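Local coordinates for protein xylanase Y (Bacillus halodurans, PDB 1WU4) that hydrolyses xylooligosaccharides of three or more units, releasing xylose from the reducing end with inversion of anomeric configuration, at residues Phe21-Ala26 with Ala342-Phe347; Tyr74-Ala79 with Asp89-Trp94. The protein carries 1 engineered substitution. One frame throughout, in Å; residues are numbered along the deposited sequence.

Contact 1 (Phe21-Ala26 with Ala342-Phe347); sequences FGYSEA and ANVDLF
A Schellman motif ends helix 17-20, and the two residues that flank its glycine, Phe-21 and Tyr-23, both reach across to helix 340-348, where they meet Val-344 and Asp-345. Gly-22 sits between them with positive phi, where any side chain would run into the carbonyl O of Phe-21, which calls for glycine. The phenyl ring of Phe-21 comes in edge first: CE2 lies 3.6 Å from Val-344 CG2, and CD2 lies 3.7 Å from Val-344 CB, which is in the ring plane. Val-344 CG1 lies in the cleft, 4.0 Å from Phe-21 CD2 and, more loosely, 4.3 Å from Tyr-23 CE2, obliquely to that ring. With CG1 anti to the backbone N (chi1 171°), CG2 falls beside that N and faces the phenyl edge. Tyr-23 OH donates to Asp-345 OD1 at 2.6 Å, meeting it on the anti side but 35° out of the carboxylate plane, with ring and carboxylate turned 69° apart. Asp-345 OD2 forms a salt bridge with Lys-341, one turn back on the helix, and Tyr-23 also stacks on Trp-348. A phenylalanine in place of Tyr-23 would probably leave Asp-345 OD1 without its hydroxyl partner and the carboxylate less firmly oriented. This is peripheral packing of an (alpha/alpha)6 barrel, the Schellman turn of helix 17-20 set on helix 340-348 from late in the chain.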
ATOM      1  N   PHE A  21      -8.616   3.733  22.319  1.00 12.25           N
ATOM      2  CA  PHE A  21     -10.024   4.055  22.129  1.00 13.12           C
ATOM      3  C   PHE A  21     -10.978   3.152  22.917  1.00 13.58           C
ATOM      4  O   PHE A  21     -12.182   3.138  22.658  1.00 18.16           O
ATOM      5  CB  PHE A  21     -10.392   4.035  20.637  1.00 14.97           C
ATOM      6  CG  PHE A  21      -9.955   5.267  19.883  1.00 13.65           C
ATOM      7  CD1 PHE A  21      -9.519   6.407  20.559  1.00 15.13           C
ATOM      8  CD2 PHE A  21     -10.008   5.301  18.491  1.00 13.98           C
ATOM      9  CE1 PHE A  21      -9.146   7.556  19.862  1.00 15.69           C
ATOM     10  CE2 PHE A  21      -9.638   6.445  17.786  1.00 12.90           C
ATOM     11  CZ  PHE A  21      -9.207   7.573  18.473  1.00 15.18           C
ATOM     12  N   GLY A  22     -10.441   2.384  23.862  1.00 13.83           N
ATOM     13  CA  GLY A  22     -11.300   1.554  24.691  1.00 13.24           C
ATOM     14  C   GLY A  22     -11.382   0.054  24.489  1.00 16.19           C
ATOM     15  O   GLY A  22     -11.942  -0.642  25.336  1.00 17.43           O
ATOM     16  N   TYR A  23     -10.847  -0.459  23.388  1.00 13.21           N
ATOM     17  CA  TYR A  23     -10.888  -1.897  23.135  1.00 11.98           C
ATOM     18  C   TYR A  23      -9.859  -2.607  24.013  1.00 12.23           C
ATOM     19  O   TYR A  23      -8.773  -2.082  24.255  1.00 13.91           O
ATOM     20  CB  TYR A  23     -10.624  -2.158  21.652  1.00 11.39           C
ATOM     21  CG  TYR A  23     -11.758  -1.668  20.783  1.00 12.20           C
ATOM     22  CD1 TYR A  23     -12.909  -2.435  20.612  1.00 13.56           C
ATOM     23  CD2 TYR A  23     -11.710  -0.410  20.180  1.00 11.63           C
ATOM     24  CE1 TYR A  23     -13.987  -1.964  19.868  1.00 13.62           C
ATOM     25  CE2 TYR A  23     -12.785   0.070  19.434  1.00 12.36           C
ATOM     26  CZ  TYR A  23     -13.920  -0.712  19.285  1.00 11.74           C
ATOM     27  OH  TYR A  23     -14.995  -0.245  18.565  1.00 13.81           O
ATOM     28  N   SER A  24     -10.202  -3.794  24.505  1.00 12.24           N
ATOM     29  CA  SER A  24      -9.286  -4.529  25.375  1.00 12.37           C
ATOM     30  C   SER A  24      -8.159  -5.201  24.600  1.00 14.76           C
ATOM     31  O   SER A  24      -8.334  -5.593  23.444  1.00 12.35           O
ATOM     32  CB  SER A  24     -10.044  -5.584  26.185  1.00 14.22           C
ATOM     33  OG  SER A  24     -10.415  -6.687  25.374  1.00 15.69           O
ATOM     34  N   GLU A  25      -7.005  -5.336  25.244  1.00 16.52           N
ATOM     35  CA  GLU A  25      -5.849  -5.961  24.612  1.00 15.17           C
ATOM     36  C   GLU A  25      -6.182  -7.364  24.121  1.00 13.39           C
ATOM     37  O   GLU A  25      -5.788  -7.755  23.023  1.00 13.43           O
ATOM     38  CB  GLU A  25      -4.678  -6.043  25.595  1.00 20.99           C
ATOM     39  CG  GLU A  25      -4.959  -6.920  26.809  1.00 27.45           C
ATOM     40  CD  GLU A  25      -3.697  -7.342  27.540  1.00 30.93           C
ATOM     41  OE1 GLU A  25      -2.855  -8.035  26.923  1.00 33.82           O
ATOM     42  OE2 GLU A  25      -3.548  -6.988  28.728  1.00 34.37           O
ATOM     43  N   ALA A  26      -6.906  -8.121  24.939  1.00 12.01           N
ATOM     44  CA  ALA A  26      -7.275  -9.487  24.587  1.00 10.23           C
ATOM     45  C   ALA A  26      -8.126  -9.551  23.322  1.00 11.84           C
ATOM     46  O   ALA A  26      -7.862 -10.361  22.430  1.00 13.32           O
ATOM     47  CB  ALA A  26      -8.016 -10.143  25.750  1.00 13.32           C
ATOM     48  N   ALA A 342     -15.131   7.482  15.966  1.00 11.24           N
ATOM     49  CA  ALA A 342     -16.252   6.946  15.209  1.00 12.16           C
ATOM     50  C   ALA A 342     -15.778   6.065  14.060  1.00  9.07           C
ATOM     51  O   ALA A 342     -16.354   5.012  13.802  1.00 10.93           O
ATOM     52  CB  ALA A 342     -17.124   8.080  14.676  1.00 13.45           C
ATOM     53  N   ASN A 343     -14.722   6.489  13.374  1.00  9.94           N
ATOM     54  CA  ASN A 343     -14.208   5.705  12.259  1.00 11.16           C
ATOM     55  C   ASN A 343     -13.612   4.384  12.716  1.00  9.86           C
ATOM     56  O   ASN A 343     -13.837   3.348  12.089  1.00 10.66           O
ATOM     57  CB  ASN A 343     -13.183   6.519  11.474  1.00 10.50           C
ATOM     58  CG  ASN A 343     -13.828   7.374  10.410  1.00  9.73           C
ATOM     59  OD1 ASN A 343     -13.984   6.946   9.267  1.00 11.13           O
ATOM     60  ND2 ASN A 343     -14.230   8.586  10.784  1.00 10.08           N
ATOM     61  N   VAL A 344     -12.855   4.412  13.808  1.00 10.13           N
ATOM     62  CA  VAL A 344     -12.263   3.186  14.327  1.00 10.88           C
ATOM     63  C   VAL A 344     -13.382   2.246  14.782  1.00 11.94           C
ATOM     64  O   VAL A 344     -13.313   1.038  14.551  1.00 10.89           O
ATOM     65  CB  VAL A 344     -11.290   3.487  15.494  1.00 10.10           C
ATOM     66  CG1 VAL A 344     -10.852   2.192  16.174  1.00 13.34           C
ATOM     67  CG2 VAL A 344     -10.069   4.229  14.961  1.00 11.37           C
ATOM     68  N   ASP A 345     -14.423   2.793  15.407  1.00 10.81           N
ATOM     69  CA  ASP A 345     -15.540   1.964  15.854  1.00 10.70           C
ATOM     70  C   ASP A 345     -16.280   1.365  14.662  1.00 10.65           C
ATOM     71  O   ASP A 345     -16.676   0.197  14.687  1.00 11.77           O
ATOM     72  CB  ASP A 345     -16.537   2.769  16.698  1.00 13.03           C
ATOM     73  CG  ASP A 345     -16.004   3.110  18.077  1.00 14.40           C
ATOM     74  OD1 ASP A 345     -15.105   2.401  18.574  1.00 13.88           O
ATOM     75  OD2 ASP A 345     -16.503   4.086  18.674  1.00 17.51           O
ATOM     76  N   LEU A 346     -16.471   2.162  13.614  1.00  9.66           N
ATOM     77  CA  LEU A 346     -17.164   1.681  12.426  1.00  9.81           C
ATOM     78  C   LEU A 346     -16.412   0.487  11.851  1.00 11.66           C
ATOM     79  O   LEU A 346     -17.007  -0.533  11.511  1.00 10.45           O
ATOM     80  CB  LEU A 346     -17.260   2.791  11.372  1.00 10.60           C
ATOM     81  CG  LEU A 346     -17.945   2.412  10.053  1.00 10.94           C
ATOM     82  CD1 LEU A 346     -19.377   1.965  10.324  1.00 12.82           C
ATOM     83  CD2 LEU A 346     -17.925   3.600   9.099  1.00 11.93           C
ATOM     84  N   PHE A 347     -15.094   0.624  11.750  1.00  9.83           N
ATOM     85  CA  PHE A 347     -14.246  -0.436  11.221  1.00  9.52           C
ATOM     86  C   PHE A 347     -14.345  -1.689  12.092  1.00 10.06           C
ATOM     87  O   PHE A 347     -14.483  -2.803  11.578  1.00  9.99           O
ATOM     88  CB  PHE A 347     -12.798   0.067  11.142  1.00  9.38           C
ATOM     89  CG  PHE A 347     -11.806  -0.967  10.680  1.00  9.24           C
ATOM     90  CD1 PHE A 347     -12.061  -1.761   9.564  1.00 10.44           C
ATOM     91  CD2 PHE A 347     -10.593  -1.118  11.344  1.00  8.42           C
ATOM     92  CE1 PHE A 347     -11.116  -2.693   9.117  1.00 10.18           C
ATOM     93  CE2 PHE A 347      -9.642  -2.043  10.906  1.00  9.59           C
ATOM     94  CZ  PHE A 347      -9.907  -2.831   9.789  1.00 10.33           C
TER

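Contact 2 (Tyr74-Ala79 with Asp89-Trp94); sequences YGMMMA and DRIWNW
Met-76 and Trp-92 cross at a slant, the thioether reaching the benzo side of the indole. Met-76 CE comes within 3.5 Å of Trp-92 CE3, and SD is 3.7 Å from the same carbon. Measured to the centroid of the six-membered ring, the sulfur stands 4.9 Å away and 64° off the ring normal, an oblique Met-aromatic contact. The methionine chain is extended as far as SD and then bends (chi3 62°), which brings the methyl against the indole. Nearer the backbone, Met-76 and Ile-91 lie alongside each other, pointing opposite ways, with Met-76 CG 3.7 Å from Ile-91 CG2. The longer branch of the isoleucine runs on to the neighbouring helix itself, where CD1 rests 3.8 Å from Gly-75 C. A CB at Gly-75 would lie only 3.0 Å from Ile-91 CD1, a clash, so the bare glycine backbone lets Ile-91 settle directly on it. The contact is wholly buried and apolar, with no hydrogen bond across it; the indole NE1 is satisfied by Pro-151 O. The two segments run nearly antiparallel, at 156°, their axes 9.2 Å apart. Helix 127-144 packs alongside, with Phe-133 and Leu-137 against Met-76 and Leu-137 also on Trp-92, while Leu-59 of strand 56-59 lies on Ile-91.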
ATOM      1  N   TYR A  74       1.778  -6.918  -1.345  1.00  8.31           N
ATOM      2  CA  TYR A  74       1.018  -6.739  -0.109  1.00  7.89           C
ATOM      3  C   TYR A  74       1.197  -7.989   0.751  1.00  8.45           C
ATOM      4  O   TYR A  74       1.430  -7.901   1.956  1.00  9.33           O
ATOM      5  CB  TYR A  74      -0.481  -6.582  -0.386  1.00  9.73           C
ATOM      6  CG  TYR A  74      -0.962  -5.222  -0.854  1.00  8.94           C
ATOM      7  CD1 TYR A  74      -0.122  -4.107  -0.872  1.00 11.38           C
ATOM      8  CD2 TYR A  74      -2.285  -5.055  -1.263  1.00  9.94           C
ATOM      9  CE1 TYR A  74      -0.598  -2.855  -1.292  1.00 10.41           C
ATOM     10  CE2 TYR A  74      -2.765  -3.818  -1.679  1.00 10.79           C
ATOM     11  CZ  TYR A  74      -1.922  -2.725  -1.693  1.00 11.02           C
ATOM     12  OH  TYR A  74      -2.418  -1.507  -2.111  1.00 12.15           O
ATOM     13  N   GLY A  75       1.064  -9.154   0.114  1.00  8.45           N
ATOM     14  CA  GLY A  75       1.198 -10.419   0.817  1.00  9.65           C
ATOM     15  C   GLY A  75       2.541 -10.574   1.495  1.00  8.63           C
ATOM     16  O   GLY A  75       2.629 -11.062   2.621  1.00  9.92           O
ATOM     17  N   MET A  76       3.599 -10.171   0.802  1.00  8.77           N
ATOM     18  CA  MET A  76       4.933 -10.248   1.371  1.00  7.97           C
ATOM     19  C   MET A  76       5.040  -9.296   2.562  1.00  9.18           C
ATOM     20  O   MET A  76       5.604  -9.651   3.592  1.00  9.08           O
ATOM     21  CB  MET A  76       5.980  -9.916   0.303  1.00  8.06           C
ATOM     22  CG  MET A  76       6.220 -11.078  -0.651  1.00  9.52           C
ATOM     23  SD  MET A  76       7.105 -10.624  -2.148  1.00  9.88           S
ATOM     24  CE  MET A  76       8.663 -10.061  -1.472  1.00 12.71           C
ATOM     25  N   MET A  77       4.485  -8.095   2.435  1.00  9.12           N
ATOM     26  CA  MET A  77       4.534  -7.148   3.544  1.00  9.20           C
ATOM     27  C   MET A  77       3.766  -7.709   4.743  1.00  8.71           C
ATOM     28  O   MET A  77       4.225  -7.621   5.883  1.00  9.41           O
ATOM     29  CB  MET A  77       3.946  -5.796   3.132  1.00  8.91           C
ATOM     30  CG  MET A  77       4.005  -4.735   4.233  1.00  9.71           C
ATOM     31  SD  MET A  77       5.674  -4.420   4.855  1.00  9.04           S
ATOM     32  CE  MET A  77       6.270  -3.259   3.633  1.00 11.85           C
ATOM     33  N   MET A  78       2.597  -8.285   4.486  1.00  8.28           N
ATOM     34  CA  MET A  78       1.792  -8.866   5.555  1.00  9.43           C
ATOM     35  C   MET A  78       2.550 -10.004   6.233  1.00  9.94           C
ATOM     36  O   MET A  78       2.601 -10.090   7.463  1.00 10.42           O
ATOM     37  CB  MET A  78       0.473  -9.396   4.989  1.00 10.40           C
ATOM     38  CG  MET A  78      -0.432  -8.310   4.426  1.00 11.50           C
ATOM     39  SD  MET A  78      -1.719  -8.971   3.346  1.00 11.39           S
ATOM     40  CE  MET A  78      -2.646  -7.473   2.959  1.00 14.08           C
ATOM     41  N   ALA A  79       3.137 -10.882   5.424  1.00  9.55           N
ATOM     42  CA  ALA A  79       3.879 -12.020   5.950  1.00 11.30           C
ATOM     43  C   ALA A  79       5.062 -11.622   6.827  1.00  9.84           C
ATOM     44  O   ALA A  79       5.271 -12.209   7.890  1.00 11.28           O
ATOM     45  CB  ALA A  79       4.349 -12.914   4.808  1.00 10.16           C
ATOM     46  N   ASP A  89       8.426 -16.366   1.616  1.00 11.92           N
ATOM     47  CA  ASP A  89       9.236 -17.027   0.597  1.00 11.79           C
ATOM     48  C   ASP A  89       8.413 -17.686  -0.505  1.00 10.54           C
ATOM     49  O   ASP A  89       8.807 -17.666  -1.669  1.00 11.96           O
ATOM     50  CB  ASP A  89      10.162 -18.056   1.253  1.00 11.17           C
ATOM     51  CG  ASP A  89      11.303 -17.407   2.014  1.00 12.36           C
ATOM     52  OD1 ASP A  89      12.029 -18.124   2.738  1.00 14.25           O
ATOM     53  OD2 ASP A  89      11.482 -16.175   1.884  1.00 14.09           O
ATOM     54  N   ARG A  90       7.276 -18.272  -0.145  1.00 11.89           N
ATOM     55  CA  ARG A  90       6.421 -18.903  -1.142  1.00 12.56           C
ATOM     56  C   ARG A  90       5.934 -17.855  -2.145  1.00 12.07           C
ATOM     57  O   ARG A  90       5.946 -18.083  -3.355  1.00 13.26           O
ATOM     58  CB  ARG A  90       5.219 -19.577  -0.472  1.00 12.73           C
ATOM     59  CG  ARG A  90       5.512 -20.951   0.129  1.00 13.12           C
ATOM     60  CD  ARG A  90       4.302 -21.462   0.902  1.00 13.47           C
ATOM     61  NE  ARG A  90       4.492 -22.804   1.450  1.00 16.77           N
ATOM     62  CZ  ARG A  90       4.341 -23.928   0.756  1.00 21.74           C
ATOM     63  NH1 ARG A  90       3.994 -23.885  -0.523  1.00 19.23           N
ATOM     64  NH2 ARG A  90       4.529 -25.101   1.348  1.00 21.88           N
ATOM     65  N   ILE A  91       5.517 -16.699  -1.635  1.00 10.89           N
ATOM     66  CA  ILE A  91       5.021 -15.619  -2.484  1.00 11.11           C
ATOM     67  C   ILE A  91       6.135 -14.994  -3.327  1.00 11.40           C
ATOM     68  O   ILE A  91       5.974 -14.789  -4.532  1.00 10.71           O
ATOM     69  CB  ILE A  91       4.357 -14.511  -1.629  1.00 10.79           C
ATOM     70  CG1 ILE A  91       3.122 -15.072  -0.918  1.00 11.38           C
ATOM     71  CG2 ILE A  91       3.975 -13.327  -2.511  1.00  8.71           C
ATOM     72  CD1 ILE A  91       2.507 -14.118   0.093  1.00 12.27           C
ATOM     73  N   TRP A  92       7.262 -14.689  -2.693  1.00 10.38           N
ATOM     74  CA  TRP A  92       8.387 -14.083  -3.396  1.00  9.30           C
ATOM     75  C   TRP A  92       8.917 -15.032  -4.473  1.00 12.03           C
ATOM     76  O   TRP A  92       9.286 -14.603  -5.564  1.00 11.05           O
ATOM     77  CB  TRP A  92       9.487 -13.734  -2.390  1.00 10.62           C
ATOM     78  CG  TRP A  92      10.729 -13.133  -2.983  1.00  9.45           C
ATOM     79  CD1 TRP A  92      12.014 -13.511  -2.720  1.00 11.78           C
ATOM     80  CD2 TRP A  92      10.816 -12.033  -3.904  1.00  9.67           C
ATOM     81  NE1 TRP A  92      12.894 -12.718  -3.415  1.00 11.08           N
ATOM     82  CE2 TRP A  92      12.188 -11.803  -4.149  1.00 10.85           C
ATOM     83  CE3 TRP A  92       9.870 -11.218  -4.543  1.00  9.19           C
ATOM     84  CZ2 TRP A  92      12.642 -10.793  -5.007  1.00 10.73           C
ATOM     85  CZ3 TRP A  92      10.323 -10.211  -5.399  1.00 10.46           C
ATOM     86  CH2 TRP A  92      11.699 -10.011  -5.620  1.00 10.82           C
ATOM     87  N   ASN A  93       8.941 -16.326  -4.169  1.00 12.38           N
ATOM     88  CA  ASN A  93       9.415 -17.313  -5.129  1.00 13.15           C
ATOM     89  C   ASN A  93       8.507 -17.326  -6.363  1.00 12.75           C
ATOM     90  O   ASN A  93       8.990 -17.339  -7.496  1.00 12.06           O
ATOM     91  CB  ASN A  93       9.461 -18.699  -4.477  1.00 14.98           C
ATOM     92  CG  ASN A  93      10.165 -19.726  -5.341  1.00 19.38           C
ATOM     93  OD1 ASN A  93      11.200 -19.440  -5.947  1.00 18.13           O
ATOM     94  ND2 ASN A  93       9.616 -20.935  -5.390  1.00 23.08           N
ATOM     95  N   TRP A  94       7.194 -17.308  -6.143  1.00 11.57           N
ATOM     96  CA  TRP A  94       6.235 -17.307  -7.245  1.00 10.72           C
ATOM     97  C   TRP A  94       6.427 -16.037  -8.070  1.00 13.06           C
ATOM     98  O   TRP A  94       6.402 -16.063  -9.300  1.00 13.28           O
ATOM     99  CB  TRP A  94       4.803 -17.342  -6.702  1.00 11.60           C
ATOM    100  CG  TRP A  94       3.756 -17.819  -7.680  1.00 12.19           C
ATOM    101  CD1 TRP A  94       3.242 -19.084  -7.773  1.00 14.45           C
ATOM    102  CD2 TRP A  94       3.064 -17.035  -8.666  1.00 12.29           C
ATOM    103  NE1 TRP A  94       2.272 -19.134  -8.744  1.00 13.34           N
ATOM    104  CE2 TRP A  94       2.141 -17.893  -9.309  1.00 12.72           C
ATOM    105  CE3 TRP A  94       3.131 -15.692  -9.068  1.00 11.85           C
ATOM    106  CZ2 TRP A  94       1.292 -17.453 -10.331  1.00 14.01           C
ATOM    107  CZ3 TRP A  94       2.283 -15.254 -10.086  1.00 11.76           C
ATOM    108  CH2 TRP A  94       1.375 -16.136 -10.704  1.00 13.61           C
TER

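In the fold
Contacts 1 and 2 occupy separate parts of the barrel, their centres 29 Å apart and their nearest atoms about 11 Å, with no touch. Contact 1 joins segments 316 residues apart near the two ends of the chain, whereas contact 2 pairs successive helices, 69-81 and 85-99, within that span. Contact 2 is nearer the chemistry: Gly-75 lies about 9 Å from the side chain of Glu-70, the probable proton donor, which sits on the same helix 69-81. Contact 1 lies away from the probable catalytic residues, Glu-70 and Asp-263; the side chain of Tyr-23 is about 10 Å from a nickel ion bound by Glu-27 and Glu-30, and Ser-24 caps the Glu-27 backbone N.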